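Local coordinates for protein methylaspartate ammonia-lyase (Citrobacter amalonaticus, PDB 1KKO) that catalyses the reversible, magnesium-dependent anti elimination of ammonia from L-threo-3-methylaspartate to give mesaconate, at residues P193-N198 / R212-W217; A137-T142 / T151-D156. All coordinates share one frame; numbering follows the deposited sequence.

Interaction 1: residues P193-N198 / R212-W217; sequences PHALIN and REYVRW
The phenolic OH of Tyr214 donates a hydrogen bond to the backbone carbonyl oxygen of Arg177, and carbons of Pro193 and Ala195 lie against Tyr214 OH: Pro193 CG is 3.3 Å from Tyr214 OH, near the ring plane at its edge, the two side chains running antiparallel alongside each other, and Ala195 CB is 3.8 Å from Tyr214 OH. The methyl of Ala195 also meets the ring obliquely, 3.6 Å from Tyr214 CE2 and 3.9 Å from Tyr214 CZ. Tyr214 reaches this far because its CG stands anti to the backbone N (chi1 179°), carrying the ring off the helix to Pro193 at the strand end and Ala195 just after it. No hydrogen bond joins the two segments. The contact belongs to a beta-alpha unit of the TIM barrel: strand 191-194 ends at Pro193, which follows a cis peptide bond, and His194, and helix 209-225 lies on the outside of the barrel before the chain returns as strand 234-238. Val181 of helix 179-186 touches both Pro193 and Tyr214. The CB bond of His194, a transition state stabilizer, points away from the helix, and its NE2 is hydrogen-bonded to the hydroxyl of Tyr240.

Interaction 2: residues A137-T142 / T151-D156; sequences ALLDAT and TEVVCD
Two successive helices of the enolase-type N-terminal region, 128-146 and 150-157, pack crosswise here through four buried side chains, the short segments running at 91° with their axes 9.4 Å apart. Val153 is the central residue of the contact. Its CG1, anti to the backbone N (chi1 173°), is wedged between two methyls of the other helix: Leu139 CD1 is 3.5 Å from Val153 CG1, and Thr142 CG2 is 3.7 Å from the same CG1. The second branch, Val153 CG2, also lies against the threonine methyl, at 4.0 Å from Thr142 CG2. Leu139 and Val153 run antiparallel alongside each other, but Leu139 meets Val154 at about a right angle, Leu139 CD2 standing 4.0 Å from Val154 CG2. Thr142 is divided by its torsion: at chi1 -64° the methyl is anti to the backbone N and faces Val153, while OG1 lies beside that N. The side-chain contacts between the helices are thus carbon to carbon, and the buried hydroxyl finds its hydrogen-bond partner in the carbonyl oxygen of Val106. Phe109 touches both Leu139 and Thr142, and Ala377 of barrel helix 365-378 touches Val154. Cys155, the next residue after Val154, forms the disulfide with Cys162. Helices 128-146 and 150-157, consecutive, briefly connected and nearly orthogonal, fit an alpha-alpha corner.

Following the chain from the N terminus, interaction 2 comes first: helix 128-146 ends, the chain turns through a few residues, and helix 150-157 packs crosswise against it, closing a short loop in the enolase-type N-terminal part. The chain then enters the TIM barrel, and interaction 1 closes a second, slightly longer loop, with helix 200-204 inside it. The two loops follow in series, neither nested nor crossing. They lie on opposite sides of the chain's centre, with contact centres 38 Å apart and nearest atoms about 24 Å apart. Interaction 2 ties helix to helix, whereas interaction 1 ties helix 209-225 to the end of strand 191-194 and the loop after it.

Interaction 1: residues P193-N198 / R212-W217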
loop_
_atom_site.group_PDB
_atom_site.type_symbol
_atom_site.label_atom_id
_atom_site.label_comp_id
_atom_site.label_asym_id
_atom_site.label_seq_id
_atom_site.Cartn_x
_atom_site.Cartn_y
_atom_site.Cartn_z
ATOM N N PRO A 193 11.269 9.863 11.375
ATOM C CA PRO A 193 10.791 8.607 10.799
ATOM C C PRO A 193 9.910 7.806 11.761
ATOM O O PRO A 193 9.687 6.617 11.505
ATOM C CB PRO A 193 12.096 7.849 10.662
ATOM C CG PRO A 193 12.760 8.176 12.009
ATOM C CD PRO A 193 12.281 9.577 12.399
ATOM N N HIS A 194 9.449 8.444 12.837
ATOM C CA HIS A 194 8.668 7.824 13.903
ATOM C C HIS A 194 9.536 6.930 14.818
ATOM O O HIS A 194 9.638 7.196 16.029
ATOM C CB HIS A 194 7.431 7.107 13.346
ATOM C CG HIS A 194 6.553 6.530 14.401
ATOM N ND1 HIS A 194 5.343 7.071 14.776
ATOM C CD2 HIS A 194 6.728 5.427 15.165
ATOM C CE1 HIS A 194 4.815 6.321 15.729
ATOM N NE2 HIS A 194 5.628 5.308 15.969
ATOM N N ALA A 195 10.127 5.882 14.240
ATOM C CA ALA A 195 11.132 5.029 14.887
ATOM C C ALA A 195 10.649 4.072 15.960
ATOM O O ALA A 195 11.456 3.318 16.501
ATOM C CB ALA A 195 12.283 5.874 15.407
ATOM N N LEU A 196 9.360 4.107 16.280
ATOM C CA LEU A 196 8.739 3.147 17.198
ATOM C C LEU A 196 9.624 2.880 18.416
ATOM O O LEU A 196 10.031 1.747 18.678
ATOM C CB LEU A 196 8.424 1.848 16.455
ATOM C CG LEU A 196 7.497 0.857 17.162
ATOM C CD1 LEU A 196 6.153 1.437 17.474
ATOM C CD2 LEU A 196 7.349 -0.371 16.286
ATOM N N ILE A 197 9.928 3.941 19.156
ATOM C CA ILE A 197 10.762 3.817 20.345
ATOM C C ILE A 197 9.819 3.421 21.479
ATOM O O ILE A 197 9.332 4.255 22.230
ATOM C CB ILE A 197 11.491 5.147 20.603
ATOM C CG1 ILE A 197 12.363 5.524 19.397
ATOM C CG2 ILE A 197 12.303 5.089 21.887
ATOM C CD1 ILE A 197 13.527 4.584 19.141
ATOM N N ASN A 198 9.551 2.124 21.589
ATOM C CA ASN A 198 8.518 1.650 22.499
ATOM C C ASN A 198 9.013 0.700 23.599
ATOM O O ASN A 198 8.200 0.020 24.230
ATOM C CB ASN A 198 7.384 0.989 21.705
ATOM C CG ASN A 198 7.828 -0.278 21.000
ATOM O OD1 ASN A 198 8.987 -0.662 21.083
ATOM N ND2 ASN A 198 6.908 -0.918 20.288
ATOM N N ARG A 212 19.364 8.908 22.156
ATOM C CA ARG A 212 20.300 9.976 21.838
ATOM C C ARG A 212 21.170 9.588 20.644
ATOM O O ARG A 212 21.338 10.358 19.696
ATOM C CB ARG A 212 21.195 10.274 23.035
ATOM C CG ARG A 212 22.219 11.341 22.740
ATOM C CD ARG A 212 23.154 11.630 23.892
ATOM N NE ARG A 212 22.383 11.889 25.092
ATOM C CZ ARG A 212 21.695 12.996 25.315
ATOM N NH1 ARG A 212 21.690 13.987 24.428
ATOM N NH2 ARG A 212 21.006 13.114 26.437
ATOM N N GLU A 213 21.698 8.374 20.701
ATOM C CA GLU A 213 22.565 7.860 19.656
ATOM C C GLU A 213 21.785 7.676 18.354
ATOM O O GLU A 213 22.318 7.897 17.270
ATOM C CB GLU A 213 23.232 6.571 20.132
ATOM C CG GLU A 213 24.094 6.836 21.363
ATOM C CD GLU A 213 25.110 5.755 21.659
ATOM O OE1 GLU A 213 25.793 5.309 20.715
ATOM O OE2 GLU A 213 25.239 5.371 22.847
ATOM N N TYR A 214 20.517 7.297 18.468
ATOM C CA TYR A 214 19.681 7.157 17.282
ATOM C C TYR A 214 19.425 8.502 16.589
ATOM O O TYR A 214 19.482 8.594 15.361
ATOM C CB TYR A 214 18.354 6.483 17.622
ATOM C CG TYR A 214 17.489 6.365 16.388
ATOM C CD1 TYR A 214 17.782 5.425 15.408
ATOM C CD2 TYR A 214 16.421 7.228 16.171
ATOM C CE1 TYR A 214 17.027 5.333 14.265
ATOM C CE2 TYR A 214 15.657 7.131 15.035
ATOM C CZ TYR A 214 15.967 6.192 14.080
ATOM O OH TYR A 214 15.194 6.113 12.940
ATOM N N VAL A 215 19.139 9.552 17.359
ATOM C CA VAL A 215 18.885 10.851 16.757
ATOM C C VAL A 215 20.120 11.310 15.992
ATOM O O VAL A 215 20.018 11.864 14.896
ATOM C CB VAL A 215 18.465 11.913 17.788
ATOM C CG1 VAL A 215 18.284 13.256 17.123
ATOM C CG2 VAL A 215 17.166 11.509 18.467
ATOM N N ARG A 216 21.293 11.076 16.574
ATOM C CA ARG A 216 22.542 11.455 15.932
ATOM C C ARG A 216 22.746 10.655 14.650
ATOM O O ARG A 216 23.149 11.202 13.620
ATOM C CB ARG A 216 23.716 11.235 16.888
ATOM C CG ARG A 216 25.056 11.674 16.325
ATOM C CD ARG A 216 25.109 13.132 15.966
ATOM N NE ARG A 216 26.060 13.397 14.895
ATOM C CZ ARG A 216 26.770 14.510 14.786
ATOM N NH1 ARG A 216 26.639 15.482 15.683
ATOM N NH2 ARG A 216 27.613 14.651 13.773
ATOM N N TRP A 217 22.473 9.356 14.726
ATOM C CA TRP A 217 22.593 8.495 13.561
ATOM C C TRP A 217 21.654 8.995 12.469
ATOM O O TRP A 217 22.012 9.052 11.297
ATOM C CB TRP A 217 22.252 7.047 13.894
ATOM C CG TRP A 217 22.301 6.208 12.673
ATOM C CD1 TRP A 217 23.399 5.599 12.145
ATOM C CD2 TRP A 217 21.228 5.953 11.762
ATOM N NE1 TRP A 217 23.071 4.951 10.979
ATOM C CE2 TRP A 217 21.741 5.153 10.722
ATOM C CE3 TRP A 217 19.872 6.295 11.732
ATOM C CZ2 TRP A 217 20.954 4.707 9.659
ATOM C CZ3 TRP A 217 19.097 5.853 10.679
ATOM C CH2 TRP A 217 19.637 5.062 9.663
#

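Interaction 2: residues A137-T142 / T151-D156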
loop_
_atom_site.group_PDB
_atom_site.type_symbol
_atom_site.label_atom_id
_atom_site.label_comp_id
_atom_site.label_asym_id
_atom_site.label_seq_id
_atom_site.Cartn_x
_atom_site.Cartn_y
_atom_site.Cartn_z
ATOM N N ALA A 137 -17.622 7.415 2.934
ATOM C CA ALA A 137 -18.473 7.115 1.795
ATOM C C ALA A 137 -19.501 8.227 1.547
ATOM O O ALA A 137 -19.803 8.538 0.406
ATOM C CB ALA A 137 -19.160 5.789 1.976
ATOM N N LEU A 138 -20.028 8.819 2.615
ATOM C CA LEU A 138 -21.007 9.893 2.472
ATOM C C LEU A 138 -20.381 11.151 1.889
ATOM O O LEU A 138 -21.035 11.857 1.119
ATOM C CB LEU A 138 -21.689 10.188 3.808
ATOM C CG LEU A 138 -22.629 9.063 4.233
ATOM C CD1 LEU A 138 -22.890 9.150 5.715
ATOM C CD2 LEU A 138 -23.930 9.095 3.435
ATOM N N LEU A 139 -19.126 11.431 2.235
ATOM C CA LEU A 139 -18.412 12.555 1.662
ATOM C C LEU A 139 -18.167 12.297 0.186
ATOM O O LEU A 139 -18.385 13.153 -0.664
ATOM C CB LEU A 139 -17.089 12.788 2.380
ATOM C CG LEU A 139 -16.252 13.945 1.817
ATOM C CD1 LEU A 139 -16.979 15.288 1.857
ATOM C CD2 LEU A 139 -14.925 14.053 2.558
ATOM N N ASP A 140 -17.719 11.081 -0.121
ATOM C CA ASP A 140 -17.489 10.704 -1.500
ATOM C C ASP A 140 -18.807 10.759 -2.282
ATOM O O ASP A 140 -18.803 11.145 -3.457
ATOM C CB ASP A 140 -16.880 9.296 -1.554
ATOM C CG ASP A 140 -16.131 9.008 -2.832
ATOM O OD1 ASP A 140 -15.436 9.914 -3.367
ATOM O OD2 ASP A 140 -16.159 7.846 -3.295
ATOM N N ALA A 141 -19.917 10.374 -1.647
ATOM C CA ALA A 141 -21.233 10.426 -2.306
ATOM C C ALA A 141 -21.635 11.859 -2.672
ATOM O O ALA A 141 -22.052 12.124 -3.786
ATOM C CB ALA A 141 -22.280 9.788 -1.454
ATOM N N THR A 142 -21.474 12.782 -1.735
ATOM C CA THR A 142 -21.802 14.175 -1.999
ATOM C C THR A 142 -20.946 14.704 -3.134
ATOM O O THR A 142 -21.430 15.411 -4.030
ATOM C CB THR A 142 -21.623 14.984 -0.717
ATOM O OG1 THR A 142 -22.556 14.515 0.259
ATOM C CG2 THR A 142 -21.948 16.466 -0.937
ATOM N N THR A 151 -12.433 17.175 -1.515
ATOM C CA THR A 151 -11.847 18.363 -0.904
ATOM C C THR A 151 -12.774 19.561 -1.061
ATOM O O THR A 151 -12.913 20.377 -0.146
ATOM C CB THR A 151 -10.490 18.710 -1.548
ATOM O OG1 THR A 151 -10.626 18.936 -2.951
ATOM C CG2 THR A 151 -9.563 17.613 -1.489
ATOM N N GLU A 152 -13.366 19.695 -2.243
ATOM C CA GLU A 152 -14.240 20.836 -2.539
ATOM C C GLU A 152 -15.500 20.795 -1.706
ATOM O O GLU A 152 -16.015 21.839 -1.290
ATOM C CB GLU A 152 -14.586 20.861 -4.027
ATOM C CG GLU A 152 -13.393 21.195 -4.901
ATOM C CD GLU A 152 -13.734 21.177 -6.370
ATOM O OE1 GLU A 152 -14.333 20.193 -6.827
ATOM O OE2 GLU A 152 -13.424 22.164 -7.065
ATOM N N VAL A 153 -16.031 19.616 -1.457
ATOM C CA VAL A 153 -17.220 19.510 -0.639
ATOM C C VAL A 153 -16.910 20.036 0.754
ATOM O O VAL A 153 -17.718 20.769 1.340
ATOM C CB VAL A 153 -17.721 18.053 -0.543
ATOM C CG1 VAL A 153 -18.862 17.944 0.452
ATOM C CG2 VAL A 153 -18.165 17.538 -1.906
ATOM N N VAL A 154 -15.746 19.674 1.289
ATOM C CA VAL A 154 -15.357 20.129 2.614
ATOM C C VAL A 154 -15.200 21.643 2.596
ATOM O O VAL A 154 -15.727 22.344 3.457
ATOM C CB VAL A 154 -14.067 19.455 3.102
ATOM C CG1 VAL A 154 -13.653 20.014 4.461
ATOM C CG2 VAL A 154 -14.257 17.953 3.205
ATOM N N CYS A 155 -14.492 22.169 1.614
ATOM C CA CYS A 155 -14.322 23.626 1.565
ATOM C C CYS A 155 -15.658 24.352 1.442
ATOM O O CYS A 155 -15.842 25.429 2.023
ATOM C CB CYS A 155 -13.425 24.026 0.424
ATOM S SG CYS A 155 -11.718 23.523 0.667
ATOM N N ASP A 156 -16.583 23.802 0.669
ATOM C CA ASP A 156 -17.893 24.430 0.521
ATOM C C ASP A 156 -18.695 24.401 1.820
ATOM O O ASP A 156 -19.239 25.429 2.234
ATOM C CB ASP A 156 -18.700 23.742 -0.577
ATOM C CG ASP A 156 -18.220 24.078 -1.970
ATOM O OD1 ASP A 156 -17.455 25.050 -2.154
ATOM O OD2 ASP A 156 -18.582 23.404 -2.957
#